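Local coordinates for manganese-binding protein (Chlamydia trachomatis, PDB 6NSI) that binds ferrous, manganese and nickel ions, preferring ferrous iron, and hands them to the permease of an ABC transporter for import into the cytoplasm, at residues R148-S153 and S268-N273; L164-N169 and S255-D260; A170-T175 and S192-P197; V226-T231 and D235-I240. One frame throughout, in Å; residues are numbered along the deposited sequence.

Contact 1. Residues R148-S153 and S268-N273; sequences RWAARS and STFQHN
Trp149 reaches the backbone of Gln271 and Phe270 the methyl of Ala150, from two nearly parallel helices, 129-154 and 266-280; the former is probably the long helix that joins the two lobes in the solute-binding protein 9 family. The two short segments run 9° apart with their axes 10.9 Å from each other, a wide spacing bridged mainly by rings. The indole arrives edge first. Its CH2 lies 3.7 Å from Gln271 O, which sits in the ring plane, and Trp149 CZ3 is 3.8 Å from Gln271 CA, so the six-membered end abuts backbone as well as side chain. Gln271 crosses the indole at about a right angle, its CG 4.1 Å from Trp149 CZ3 and its amide plane turned 72° from the ring. Phe270 bridges the gap in the other direction: with CG anti to the backbone N (chi1 177°), its phenyl group extends to Ala150, whose CB lies 3.6 Å from Phe270 CZ in an oblique approach. At the far end of the indole, NE1 is hydrogen-bonded to Leu286 O. Ser153 OG lies over the rim of one indole face and donates to Trp149 O at 2.9 Å, while Ser153 N reaches the same oxygen from the opposite face of its carbonyl plane.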
loop_
_atom_site.group_PDB
_atom_site.type_symbol
_atom_site.label_atom_id
_atom_site.label_comp_id
_atom_site.label_asym_id
_atom_site.label_seq_id
_atom_site.Cartn_x
_atom_site.Cartn_y
_atom_site.Cartn_z
ATOM N N ARG A 148 7.330 -0.000 14.674
ATOM C CA ARG A 148 8.392 0.654 15.433
ATOM C C ARG A 148 9.722 0.558 14.701
ATOM O O ARG A 148 10.473 1.541 14.630
ATOM C CB ARG A 148 8.521 0.023 16.830
ATOM C CG ARG A 148 7.474 0.465 17.843
ATOM C CD ARG A 148 7.836 0.041 19.284
ATOM N NE ARG A 148 7.998 -1.407 19.427
ATOM C CZ ARG A 148 6.995 -2.273 19.583
ATOM N NH1 ARG A 148 5.733 -1.850 19.611
ATOM N NH2 ARG A 148 7.253 -3.573 19.701
ATOM N N TRP A 149 10.044 -0.634 14.183
ATOM C CA TRP A 149 11.282 -0.827 13.433
ATOM C C TRP A 149 11.355 0.104 12.226
ATOM O O TRP A 149 12.405 0.696 11.950
ATOM C CB TRP A 149 11.401 -2.284 12.981
ATOM C CG TRP A 149 12.486 -2.488 11.954
ATOM C CD1 TRP A 149 13.832 -2.587 12.187
ATOM C CD2 TRP A 149 12.317 -2.593 10.533
ATOM N NE1 TRP A 149 14.507 -2.766 11.002
ATOM C CE2 TRP A 149 13.603 -2.768 9.971
ATOM C CE3 TRP A 149 11.202 -2.563 9.684
ATOM C CZ2 TRP A 149 13.810 -2.906 8.588
ATOM C CZ3 TRP A 149 11.399 -2.711 8.314
ATOM C CH2 TRP A 149 12.699 -2.880 7.777
ATOM N N ALA A 150 10.249 0.234 11.487
ATOM C CA ALA A 150 10.231 1.110 10.312
ATOM C C ALA A 150 10.451 2.563 10.714
ATOM O O ALA A 150 11.292 3.265 10.136
ATOM C CB ALA A 150 8.906 0.953 9.559
ATOM N N ALA A 151 9.707 3.024 11.730
ATOM C CA ALA A 151 9.816 4.413 12.152
ATOM C C ALA A 151 11.230 4.724 12.616
ATOM O O ALA A 151 11.786 5.773 12.278
ATOM C CB ALA A 151 8.800 4.698 13.256
ATOM N N ARG A 152 11.843 3.799 13.358
ATOM C CA ARG A 152 13.202 4.013 13.837
ATOM C C ARG A 152 14.201 4.022 12.686
ATOM O O ARG A 152 15.081 4.894 12.629
ATOM C CB ARG A 152 13.570 2.945 14.873
ATOM C CG ARG A 152 12.993 3.203 16.275
ATOM C CD ARG A 152 12.788 1.902 17.074
ATOM N NE ARG A 152 13.595 0.801 16.532
ATOM C CZ ARG A 152 13.230 -0.485 16.510
ATOM N NH1 ARG A 152 12.053 -0.871 17.000
ATOM N NH2 ARG A 152 14.048 -1.395 15.981
ATOM N N SER A 153 14.085 3.066 11.759
ATOM C CA SER A 153 15.000 3.022 10.619
ATOM C C SER A 153 14.839 4.255 9.740
ATOM O O SER A 153 15.824 4.909 9.369
ATOM C CB SER A 153 14.769 1.756 9.794
ATOM O OG SER A 153 14.994 0.585 10.562
ATOM N N SER A 268 7.414 -9.219 4.281
ATOM C CA SER A 268 8.764 -9.062 3.757
ATOM C C SER A 268 8.842 -7.920 2.748
ATOM O O SER A 268 9.888 -7.276 2.618
ATOM C CB SER A 268 9.227 -10.375 3.117
ATOM O OG SER A 268 9.107 -11.463 4.030
ATOM N N THR A 269 7.752 -7.665 2.021
ATOM C CA THR A 269 7.728 -6.573 1.048
ATOM C C THR A 269 7.817 -5.218 1.745
ATOM O O THR A 269 8.591 -4.345 1.329
ATOM C CB THR A 269 6.460 -6.654 0.197
ATOM O OG1 THR A 269 6.452 -7.888 -0.530
ATOM C CG2 THR A 269 6.435 -5.494 -0.796
ATOM N N PHE A 270 7.027 -5.030 2.807
ATOM C CA PHE A 270 7.136 -3.830 3.632
ATOM C C PHE A 270 8.565 -3.649 4.136
ATOM O O PHE A 270 9.140 -2.553 4.049
ATOM C CB PHE A 270 6.143 -3.916 4.798
ATOM C CG PHE A 270 6.230 -2.759 5.766
ATOM C CD1 PHE A 270 5.548 -1.576 5.513
ATOM C CD2 PHE A 270 6.980 -2.869 6.944
ATOM C CE1 PHE A 270 5.617 -0.514 6.401
ATOM C CE2 PHE A 270 7.053 -1.809 7.850
ATOM C CZ PHE A 270 6.372 -0.629 7.578
ATOM N N GLN A 271 9.168 -4.728 4.645
ATOM C CA GLN A 271 10.553 -4.649 5.102
ATOM C C GLN A 271 11.480 -4.219 3.968
ATOM O O GLN A 271 12.309 -3.314 4.143
ATOM C CB GLN A 271 11.000 -5.989 5.680
ATOM C CG GLN A 271 10.226 -6.402 6.928
ATOM C CD GLN A 271 10.658 -7.758 7.482
ATOM O OE1 GLN A 271 10.678 -8.764 6.767
ATOM N NE2 GLN A 271 11.004 -7.785 8.769
ATOM N N HIS A 272 11.350 -4.854 2.795
ATOM C CA HIS A 272 12.200 -4.499 1.660
ATOM C C HIS A 272 12.045 -3.028 1.286
ATOM O O HIS A 272 13.038 -2.343 0.994
ATOM C CB HIS A 272 11.882 -5.380 0.447
ATOM C CG HIS A 272 12.471 -4.862 -0.832
ATOM N ND1 HIS A 272 13.659 -5.335 -1.352
ATOM C CD2 HIS A 272 12.049 -3.889 -1.680
ATOM C CE1 HIS A 272 13.934 -4.685 -2.471
ATOM N NE2 HIS A 272 12.977 -3.797 -2.687
ATOM N N ASN A 273 10.799 -2.533 1.256
ATOM C CA ASN A 273 10.566 -1.132 0.917
ATOM C C ASN A 273 11.261 -0.213 1.913
ATOM O O ASN A 273 11.879 0.783 1.524
ATOM C CB ASN A 273 9.068 -0.837 0.889
ATOM C CG ASN A 273 8.402 -1.278 -0.412
ATOM O OD1 ASN A 273 9.068 -1.566 -1.414
ATOM N ND2 ASN A 273 7.083 -1.315 -0.403
#

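Contact 2. Residues L164-N169 and S255-D260; sequences LVTGHN and SPLYSD. With FE (Fe (III) ion), chain B.
His168 and Asp260 meet at a ferric ion, and metal coordination is the chief bond between residues 164-169 and 255-260. His168 NE2 binds the iron at 2.2 Å, whereas Asp260 grips it with both carboxylate oxygens, OD1 at 2.0 Å and OD2 at 2.4 Å from the metal. The two side chains approach from opposite directions, with imidazole and carboxylate planes 68° apart. His36 and His102 complete the protein ligands. The polar second shell comes next: Ser259 OG lies in the imidazole plane at its edge, 3.2 Å from His168 CE1, and it shares Glu229 OE1 as a hydrogen-bonding partner with His168 ND1. Within 164-169, Thr166 OG1 donates to His168 O at 2.6 Å, tying down the backbone that carries the ligand. Apolar contact is slight and lies away from the metal: Thr166 CG2 stands 4.2 Å from Leu257 CD1, the side chains crossing at about a right angle. Since both imidazole nitrogens are engaged, one by iron and one by Glu229, the rotation of the ring is fixed; the acidic partner at ND1 would probably make NE2 a stronger electron donor, and the bidentate aspartate would offset part of the metal's charge.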
loop_
_atom_site.group_PDB
_atom_site.type_symbol
_atom_site.label_atom_id
_atom_site.label_comp_id
_atom_site.label_asym_id
_atom_site.label_seq_id
_atom_site.Cartn_x
_atom_site.Cartn_y
_atom_site.Cartn_z
ATOM N N LEU A 164 10.743 11.847 -1.202
ATOM C CA LEU A 164 10.530 10.524 -1.782
ATOM C C LEU A 164 9.913 10.654 -3.174
ATOM O O LEU A 164 8.721 10.967 -3.311
ATOM C CB LEU A 164 9.644 9.676 -0.866
ATOM C CG LEU A 164 9.299 8.273 -1.380
ATOM C CD1 LEU A 164 10.565 7.444 -1.633
ATOM C CD2 LEU A 164 8.372 7.605 -0.383
ATOM N N VAL A 165 10.715 10.387 -4.202
ATOM C CA VAL A 165 10.270 10.490 -5.591
ATOM C C VAL A 165 10.017 9.077 -6.106
ATOM O O VAL A 165 10.947 8.270 -6.201
ATOM C CB VAL A 165 11.305 11.221 -6.467
ATOM C CG1 VAL A 165 10.801 11.313 -7.919
ATOM C CG2 VAL A 165 11.610 12.624 -5.909
ATOM N N THR A 166 8.769 8.768 -6.443
ATOM C CA THR A 166 8.401 7.430 -6.888
ATOM C C THR A 166 7.667 7.480 -8.225
ATOM O O THR A 166 7.422 8.548 -8.789
ATOM C CB THR A 166 7.514 6.723 -5.864
ATOM O OG1 THR A 166 6.248 7.405 -5.806
ATOM C CG2 THR A 166 8.191 6.726 -4.489
ATOM N N GLY A 167 7.322 6.281 -8.720
ATOM C CA GLY A 167 6.679 6.171 -10.020
ATOM C C GLY A 167 5.271 6.739 -10.033
ATOM O O GLY A 167 4.928 7.545 -10.909
ATOM N N HIS A 168 4.415 6.283 -9.100
ATOM C CA HIS A 168 3.116 6.913 -8.885
ATOM C C HIS A 168 2.931 7.184 -7.399
ATOM O O HIS A 168 3.797 6.876 -6.577
ATOM C CB HIS A 168 1.948 6.100 -9.490
ATOM C CG HIS A 168 1.490 4.902 -8.700
ATOM N ND1 HIS A 168 2.289 3.797 -8.470
ATOM C CD2 HIS A 168 0.263 4.585 -8.208
ATOM C CE1 HIS A 168 1.591 2.878 -7.820
ATOM N NE2 HIS A 168 0.363 3.330 -7.651
ATOM N N ASN A 169 1.791 7.798 -7.087
ATOM C CA ASN A 169 1.478 8.297 -5.746
ATOM C C ASN A 169 0.881 7.165 -4.903
ATOM O O ASN A 169 -0.308 7.121 -4.600
ATOM C CB ASN A 169 0.535 9.495 -5.843
ATOM C CG ASN A 169 0.283 10.140 -4.503
ATOM O OD1 ASN A 169 1.018 9.895 -3.540
ATOM N ND2 ASN A 169 -0.773 10.954 -4.418
ATOM N N SER A 255 17.148 -1.295 -6.012
ATOM C CA SER A 255 16.031 -2.234 -6.037
ATOM C C SER A 255 14.710 -1.503 -6.227
ATOM O O SER A 255 14.539 -0.387 -5.732
ATOM C CB SER A 255 15.944 -3.038 -4.733
ATOM O OG SER A 255 17.225 -3.417 -4.267
ATOM N N PRO A 256 13.750 -2.134 -6.906
ATOM C CA PRO A 256 12.444 -1.494 -7.097
ATOM C C PRO A 256 11.635 -1.536 -5.812
ATOM O O PRO A 256 11.835 -2.399 -4.951
ATOM C CB PRO A 256 11.789 -2.333 -8.206
ATOM C CG PRO A 256 12.410 -3.691 -8.075
ATOM C CD PRO A 256 13.817 -3.476 -7.523
ATOM N N LEU A 257 10.732 -0.569 -5.675
ATOM C CA LEU A 257 9.773 -0.609 -4.588
ATOM C C LEU A 257 8.540 -1.379 -5.041
ATOM O O LEU A 257 8.270 -1.515 -6.231
ATOM C CB LEU A 257 9.390 0.806 -4.155
ATOM C CG LEU A 257 10.498 1.730 -3.636
ATOM C CD1 LEU A 257 9.872 3.102 -3.313
ATOM C CD2 LEU A 257 11.125 1.144 -2.375
ATOM N N TYR A 258 7.795 -1.899 -4.080
ATOM C CA TYR A 258 6.545 -2.585 -4.391
ATOM C C TYR A 258 5.406 -1.714 -3.892
ATOM O O TYR A 258 5.181 -1.607 -2.684
ATOM C CB TYR A 258 6.529 -3.984 -3.785
ATOM C CG TYR A 258 7.532 -4.863 -4.490
ATOM C CD1 TYR A 258 8.898 -4.753 -4.214
ATOM C CD2 TYR A 258 7.131 -5.771 -5.458
ATOM C CE1 TYR A 258 9.833 -5.542 -4.878
ATOM C CE2 TYR A 258 8.059 -6.556 -6.121
ATOM C CZ TYR A 258 9.404 -6.439 -5.827
ATOM O OH TYR A 258 10.325 -7.230 -6.494
ATOM N N SER A 259 4.707 -1.077 -4.830
ATOM C CA SER A 259 3.655 -0.123 -4.509
ATOM C C SER A 259 2.286 -0.798 -4.405
ATOM O O SER A 259 1.608 -0.702 -3.379
ATOM C CB SER A 259 3.617 0.961 -5.588
ATOM O OG SER A 259 3.372 0.351 -6.850
ATOM N N ASP A 260 1.859 -1.464 -5.475
ATOM C CA ASP A 260 0.504 -1.978 -5.583
ATOM C C ASP A 260 0.450 -3.492 -5.443
ATOM O O ASP A 260 -0.620 -4.096 -5.622
ATOM C CB ASP A 260 -0.112 -1.549 -6.913
ATOM C CG ASP A 260 -0.463 -0.062 -6.957
ATOM O OD1 ASP A 260 -0.644 0.578 -5.885
ATOM O OD2 ASP A 260 -0.571 0.464 -8.085
HETATM FE FE FE B . -1.396 2.297 -6.706
#

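Contact 3. Residues A170-T175 and S192-P197; sequences AFSYFT and SRCISP
Thr175 faces Arg193 and Cys194 inside a beta-alpha-beta crossover, in which helix 172-178 belongs to the connection between the parallel strands 164-165 and 194-195. The threonine can be followed outward from its branch point. CB itself lies 3.9 Å from Cys194 SG, so the sulfur is felt before the side chain divides. One branch, OG1, stands beside the backbone N (chi1 -64°) and packs 3.4 Å from Cys194 CB. That position also lets the hydroxyl turn back on its own helix: Thr175 OG1 donates to Phe171 O at 2.7 Å, approaching from above the carbonyl plane, while Thr175 N bonds to the same oxygen from the opposite face. Two donors thus hold the carbonyl of the N-cap residue, and the hydroxyl that presses on the strand is itself fixed in rotation. The other branch, CG2, goes to the neighbouring residue and touches Arg193 CB at 3.6 Å. Beyond that point the arginine leaves the contact, its chain bending so that NE meets Arg162 O and NH1 forms a salt bridge with Glu184; only the root of this long side chain serves the helix. Leu164 of the first strand also touches Thr175, which places the threonine against both strands of the small sheet. One turn earlier, Ser172 OG gives its hydrogen bond to Asn169 OD1 rather than across the contact, and it merely packs alongside the cysteine, 3.9 Å from Cys194 SG.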
loop_
_atom_site.group_PDB
_atom_site.type_symbol
_atom_site.label_atom_id
_atom_site.label_comp_id
_atom_site.label_asym_id
_atom_site.label_seq_id
_atom_site.Cartn_x
_atom_site.Cartn_y
_atom_site.Cartn_z
ATOM N N ALA A 170 1.756 6.237 -4.520
ATOM C CA ALA A 170 1.387 5.106 -3.684
ATOM C C ALA A 170 1.953 5.198 -2.274
ATOM O O ALA A 170 1.620 4.352 -1.439
ATOM C CB ALA A 170 1.858 3.788 -4.322
ATOM N N PHE A 171 2.785 6.199 -1.980
ATOM C CA PHE A 171 3.466 6.273 -0.693
ATOM C C PHE A 171 3.114 7.537 0.094
ATOM O O PHE A 171 3.886 7.974 0.959
ATOM C CB PHE A 171 4.975 6.151 -0.900
ATOM C CG PHE A 171 5.383 4.844 -1.557
ATOM C CD1 PHE A 171 5.507 4.753 -2.940
ATOM C CD2 PHE A 171 5.620 3.709 -0.788
ATOM C CE1 PHE A 171 5.878 3.553 -3.547
ATOM C CE2 PHE A 171 5.990 2.499 -1.385
ATOM C CZ PHE A 171 6.127 2.423 -2.763
ATOM N N SER A 172 1.942 8.128 -0.165
ATOM C CA SER A 172 1.565 9.309 0.610
ATOM C C SER A 172 1.360 8.979 2.089
ATOM O O SER A 172 1.789 9.743 2.965
ATOM C CB SER A 172 0.312 9.962 0.020
ATOM O OG SER A 172 0.645 10.716 -1.136
ATOM N N TYR A 173 0.690 7.862 2.400
ATOM C CA TYR A 173 0.515 7.494 3.809
ATOM C C TYR A 173 1.854 7.187 4.470
ATOM O O TYR A 173 2.121 7.623 5.598
ATOM C CB TYR A 173 -0.426 6.296 3.933
ATOM C CG TYR A 173 -1.838 6.623 3.519
ATOM C CD1 TYR A 173 -2.291 6.324 2.236
ATOM C CD2 TYR A 173 -2.715 7.230 4.404
ATOM C CE1 TYR A 173 -3.585 6.616 1.850
ATOM C CE2 TYR A 173 -4.004 7.539 4.029
ATOM C CZ TYR A 173 -4.442 7.227 2.756
ATOM O OH TYR A 173 -5.733 7.530 2.379
ATOM N N PHE A 174 2.682 6.392 3.789
ATOM C CA PHE A 174 4.043 6.106 4.219
ATOM C C PHE A 174 4.797 7.391 4.551
ATOM O O PHE A 174 5.443 7.508 5.603
ATOM C CB PHE A 174 4.730 5.325 3.079
ATOM C CG PHE A 174 6.145 4.905 3.355
ATOM C CD1 PHE A 174 7.216 5.771 3.096
ATOM C CD2 PHE A 174 6.412 3.624 3.816
ATOM C CE1 PHE A 174 8.509 5.376 3.334
ATOM C CE2 PHE A 174 7.708 3.215 4.060
ATOM C CZ PHE A 174 8.764 4.088 3.807
ATOM N N THR A 175 4.739 8.360 3.637
ATOM C CA THR A 175 5.499 9.596 3.777
ATOM C C THR A 175 5.001 10.422 4.958
ATOM O O THR A 175 5.797 10.991 5.714
ATOM C CB THR A 175 5.374 10.406 2.486
ATOM O OG1 THR A 175 5.970 9.680 1.384
ATOM C CG2 THR A 175 6.017 11.785 2.655
ATOM N N SER A 192 5.037 18.156 0.987
ATOM C CA SER A 192 6.267 18.523 0.283
ATOM C C SER A 192 7.255 17.360 0.189
ATOM O O SER A 192 8.169 17.393 -0.652
ATOM C CB SER A 192 6.930 19.711 0.986
ATOM O OG SER A 192 7.669 19.244 2.108
ATOM N N ARG A 193 7.087 16.318 1.006
ATOM C CA ARG A 193 8.083 15.254 1.114
ATOM C C ARG A 193 7.910 14.091 0.131
ATOM O O ARG A 193 8.740 13.171 0.141
ATOM C CB ARG A 193 8.096 14.720 2.551
ATOM C CG ARG A 193 8.136 15.853 3.588
ATOM C CD ARG A 193 8.874 15.427 4.837
ATOM N NE ARG A 193 10.270 15.621 4.530
ATOM C CZ ARG A 193 11.033 16.552 5.073
ATOM N NH1 ARG A 193 10.546 17.343 6.001
ATOM N NH2 ARG A 193 12.288 16.670 4.667
ATOM N N CYS A 194 6.889 14.085 -0.723
ATOM C CA CYS A 194 6.806 13.039 -1.738
ATOM C C CYS A 194 6.243 13.620 -3.034
ATOM O O CYS A 194 5.457 14.574 -3.019
ATOM C CB CYS A 194 5.950 11.841 -1.254
ATOM S SG CYS A 194 4.212 12.235 -0.794
ATOM N N ILE A 195 6.647 13.033 -4.161
ATOM C CA ILE A 195 6.150 13.454 -5.477
ATOM C C ILE A 195 6.299 12.286 -6.444
ATOM O O ILE A 195 7.113 11.380 -6.237
ATOM C CB ILE A 195 6.894 14.710 -6.014
ATOM C CG1 ILE A 195 6.040 15.421 -7.080
ATOM C CG2 ILE A 195 8.239 14.319 -6.610
ATOM C CD1 ILE A 195 6.565 16.778 -7.490
ATOM N N SER A 196 5.505 12.306 -7.518
ATOM C CA SER A 196 5.546 11.263 -8.531
ATOM C C SER A 196 4.929 11.829 -9.795
ATOM O O SER A 196 4.024 12.672 -9.712
ATOM C CB SER A 196 4.796 9.993 -8.074
ATOM O OG SER A 196 3.436 10.252 -7.786
ATOM N N PRO A 197 5.415 11.437 -10.973
ATOM C CA PRO A 197 4.832 11.976 -12.219
ATOM C C PRO A 197 3.438 11.437 -12.486
ATOM O O PRO A 197 2.612 12.123 -13.096
ATOM C CB PRO A 197 5.835 11.545 -13.295
ATOM C CG PRO A 197 6.495 10.317 -12.750
ATOM C CD PRO A 197 6.491 10.457 -11.215
#

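Contact 4. Residues V226-T231 and D235-I240; sequences VFLEDT and DALRKI
Arg238 brings its guanidinium obliquely against Leu228, with NH2 3.9 Å from Leu228 CD1. The two side chains cross at about a right angle, the arginine chain bending at chi2 (-141°), which brings its exposed end alongside the leucine. A second flat group, the peptide carbonyl of Phe227, is met by a methyl: Leu237 CD1 lies 3.2 Å from Phe227 O, a tight approach without a hydrogen bond. The phenyl ring of Phe227 belongs to the other side of the chain, since its CB points away from the helix, and there it packs on Leu164 and Ala253. Leu237 is the centre of the apolar group. It slides past Leu228 in the opposite direction, Leu237 CD1 standing 4.0 Å from Leu228 CD2. Its other methyl, CD2, lies 4.2 Å from Val226 CB, so the forked tip straddles three successive residues of the extended chain. Val165 and Leu252, on strands next to this chain, add further apolar cover to Leu237 and Leu228 respectively. The arrangement is a beta-alpha unit: strand 225-226 runs out into the loop, and helix 235-242 folds back through Leu237 onto the chain just left. Such units build alpha/beta lobes like those of solute-binding proteins, where loops following the strands line the cleft that holds the metal.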
loop_
_atom_site.group_PDB
_atom_site.type_symbol
_atom_site.label_atom_id
_atom_site.label_comp_id
_atom_site.label_asym_id
_atom_site.label_seq_id
_atom_site.Cartn_x
_atom_site.Cartn_y
_atom_site.Cartn_z
ATOM N N VAL A 226 15.789 8.419 -7.258
ATOM C CA VAL A 226 14.361 8.232 -7.473
ATOM C C VAL A 226 14.089 6.729 -7.491
ATOM O O VAL A 226 14.975 5.924 -7.766
ATOM C CB VAL A 226 13.904 8.905 -8.784
ATOM C CG1 VAL A 226 14.304 10.383 -8.788
ATOM C CG2 VAL A 226 14.537 8.202 -9.985
ATOM N N PHE A 227 12.842 6.351 -7.221
ATOM C CA PHE A 227 12.505 4.951 -6.981
ATOM C C PHE A 227 11.544 4.418 -8.043
ATOM O O PHE A 227 10.376 4.817 -8.085
ATOM C CB PHE A 227 11.896 4.777 -5.590
ATOM C CG PHE A 227 12.840 5.126 -4.466
ATOM C CD1 PHE A 227 12.977 6.452 -4.039
ATOM C CD2 PHE A 227 13.589 4.134 -3.836
ATOM C CE1 PHE A 227 13.836 6.779 -2.981
ATOM C CE2 PHE A 227 14.468 4.460 -2.763
ATOM C CZ PHE A 227 14.586 5.774 -2.351
ATOM N N LEU A 228 12.019 3.463 -8.834
ATOM C CA LEU A 228 11.163 2.662 -9.703
ATOM C C LEU A 228 10.280 1.747 -8.876
ATOM O O LEU A 228 10.636 1.364 -7.762
ATOM C CB LEU A 228 12.015 1.800 -10.637
ATOM C CG LEU A 228 12.976 2.597 -11.517
ATOM C CD1 LEU A 228 14.025 1.666 -12.116
ATOM C CD2 LEU A 228 12.181 3.256 -12.608
ATOM N N GLU A 229 9.127 1.370 -9.447
ATOM C CA GLU A 229 8.214 0.419 -8.827
ATOM C C GLU A 229 8.042 -0.794 -9.724
ATOM O O GLU A 229 7.944 -0.673 -10.950
ATOM C CB GLU A 229 6.827 1.025 -8.543
ATOM C CG GLU A 229 6.868 2.267 -7.662
ATOM C CD GLU A 229 5.635 3.141 -7.834
ATOM O OE1 GLU A 229 4.565 2.598 -8.209
ATOM O OE2 GLU A 229 5.736 4.366 -7.584
ATOM N N ASP A 230 7.939 -1.940 -9.070
ATOM C CA ASP A 230 7.712 -3.228 -9.756
ATOM C C ASP A 230 6.387 -3.090 -10.486
ATOM O O ASP A 230 5.497 -2.468 -9.950
ATOM C CB ASP A 230 7.565 -4.360 -8.749
ATOM C CG ASP A 230 7.586 -5.736 -9.378
ATOM O OD1 ASP A 230 8.608 -6.104 -9.885
ATOM O OD2 ASP A 230 6.577 -6.388 -9.358
ATOM N N THR A 231 6.346 -3.504 -11.747
ATOM C CA THR A 231 5.166 -3.551 -12.661
ATOM C C THR A 231 4.685 -2.186 -13.173
ATOM O O THR A 231 3.842 -2.204 -14.034
ATOM C CB THR A 231 3.918 -4.235 -12.085
ATOM O OG1 THR A 231 3.282 -3.279 -11.248
ATOM C CG2 THR A 231 4.179 -5.505 -11.312
ATOM N N ASP A 235 9.036 4.480 -18.085
ATOM C CA ASP A 235 9.408 5.527 -19.041
ATOM C C ASP A 235 9.519 6.894 -18.362
ATOM O O ASP A 235 10.518 7.596 -18.529
ATOM C CB ASP A 235 8.399 5.587 -20.198
ATOM C CG ASP A 235 8.417 4.332 -21.089
ATOM O OD1 ASP A 235 9.294 3.448 -20.905
ATOM O OD2 ASP A 235 7.531 4.230 -21.975
ATOM N N ALA A 236 8.517 7.276 -17.561
ATOM C CA ALA A 236 8.476 8.637 -17.026
ATOM C C ALA A 236 9.663 8.920 -16.100
ATOM O O ALA A 236 10.342 9.947 -16.233
ATOM C CB ALA A 236 7.152 8.871 -16.292
ATOM N N LEU A 237 9.934 8.026 -15.150
ATOM C CA LEU A 237 11.073 8.260 -14.266
ATOM C C LEU A 237 12.382 8.228 -15.046
ATOM O O LEU A 237 13.309 8.983 -14.741
ATOM C CB LEU A 237 11.092 7.244 -13.107
ATOM C CG LEU A 237 10.201 7.504 -11.878
ATOM C CD1 LEU A 237 10.253 6.330 -10.848
ATOM C CD2 LEU A 237 10.494 8.839 -11.184
ATOM N N ARG A 238 12.481 7.375 -16.072
ATOM C CA ARG A 238 13.721 7.360 -16.842
ATOM C C ARG A 238 13.917 8.674 -17.593
ATOM O O ARG A 238 15.043 9.180 -17.660
ATOM C CB ARG A 238 13.759 6.163 -17.791
ATOM C CG ARG A 238 13.990 4.845 -17.054
ATOM C CD ARG A 238 14.916 3.905 -17.822
ATOM N NE ARG A 238 15.606 2.960 -16.939
ATOM C CZ ARG A 238 15.006 1.935 -16.340
ATOM N NH1 ARG A 238 13.708 1.728 -16.542
ATOM N NH2 ARG A 238 15.690 1.112 -15.544
ATOM N N LYS A 239 12.828 9.258 -18.125
ATOM C CA LYS A 239 12.898 10.581 -18.756
ATOM C C LYS A 239 13.248 11.665 -17.752
ATOM O O LYS A 239 14.053 12.558 -18.048
ATOM C CB LYS A 239 11.570 10.961 -19.417
ATOM C CG LYS A 239 11.097 10.074 -20.534
ATOM C CD LYS A 239 9.696 10.521 -20.960
ATOM C CE LYS A 239 9.110 9.620 -22.055
ATOM N NZ LYS A 239 10.170 8.957 -22.874
ATOM N N ILE A 240 12.605 11.645 -16.584
ATOM C CA ILE A 240 12.907 12.627 -15.543
ATOM C C ILE A 240 14.390 12.600 -15.213
ATOM O O ILE A 240 15.046 13.649 -15.122
ATOM C CB ILE A 240 12.035 12.360 -14.299
ATOM C CG1 ILE A 240 10.603 12.830 -14.537
ATOM C CG2 ILE A 240 12.592 13.079 -13.072
ATOM C CD1 ILE A 240 9.579 12.119 -13.662
#

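How the contacts relate
Contact 2 holds two of the four iron ligands, and each of the other contacts touches it. Contact 4 is its closest neighbour, with centres 8 Å apart; Leu257 N bonds to Leu228 O at 2.8 Å, joining the two extended chains, while Glu229 supports the metal site from the 226-231 loop. Contact 3, 9 Å away between centres, shares the small parallel sheet with contact 2 through Leu164 N and Arg193 O, 2.8 Å apart. Contact 1 lies 15 Å off between centres, yet its helix 266-280 holds the ligand-bearing loop 255-260: His272 NE2 bonds to Pro256 O at 2.9 Å, and Asn273 OD1 to Tyr258 N at 3.0 Å. Contacts 1 and 4 do not touch.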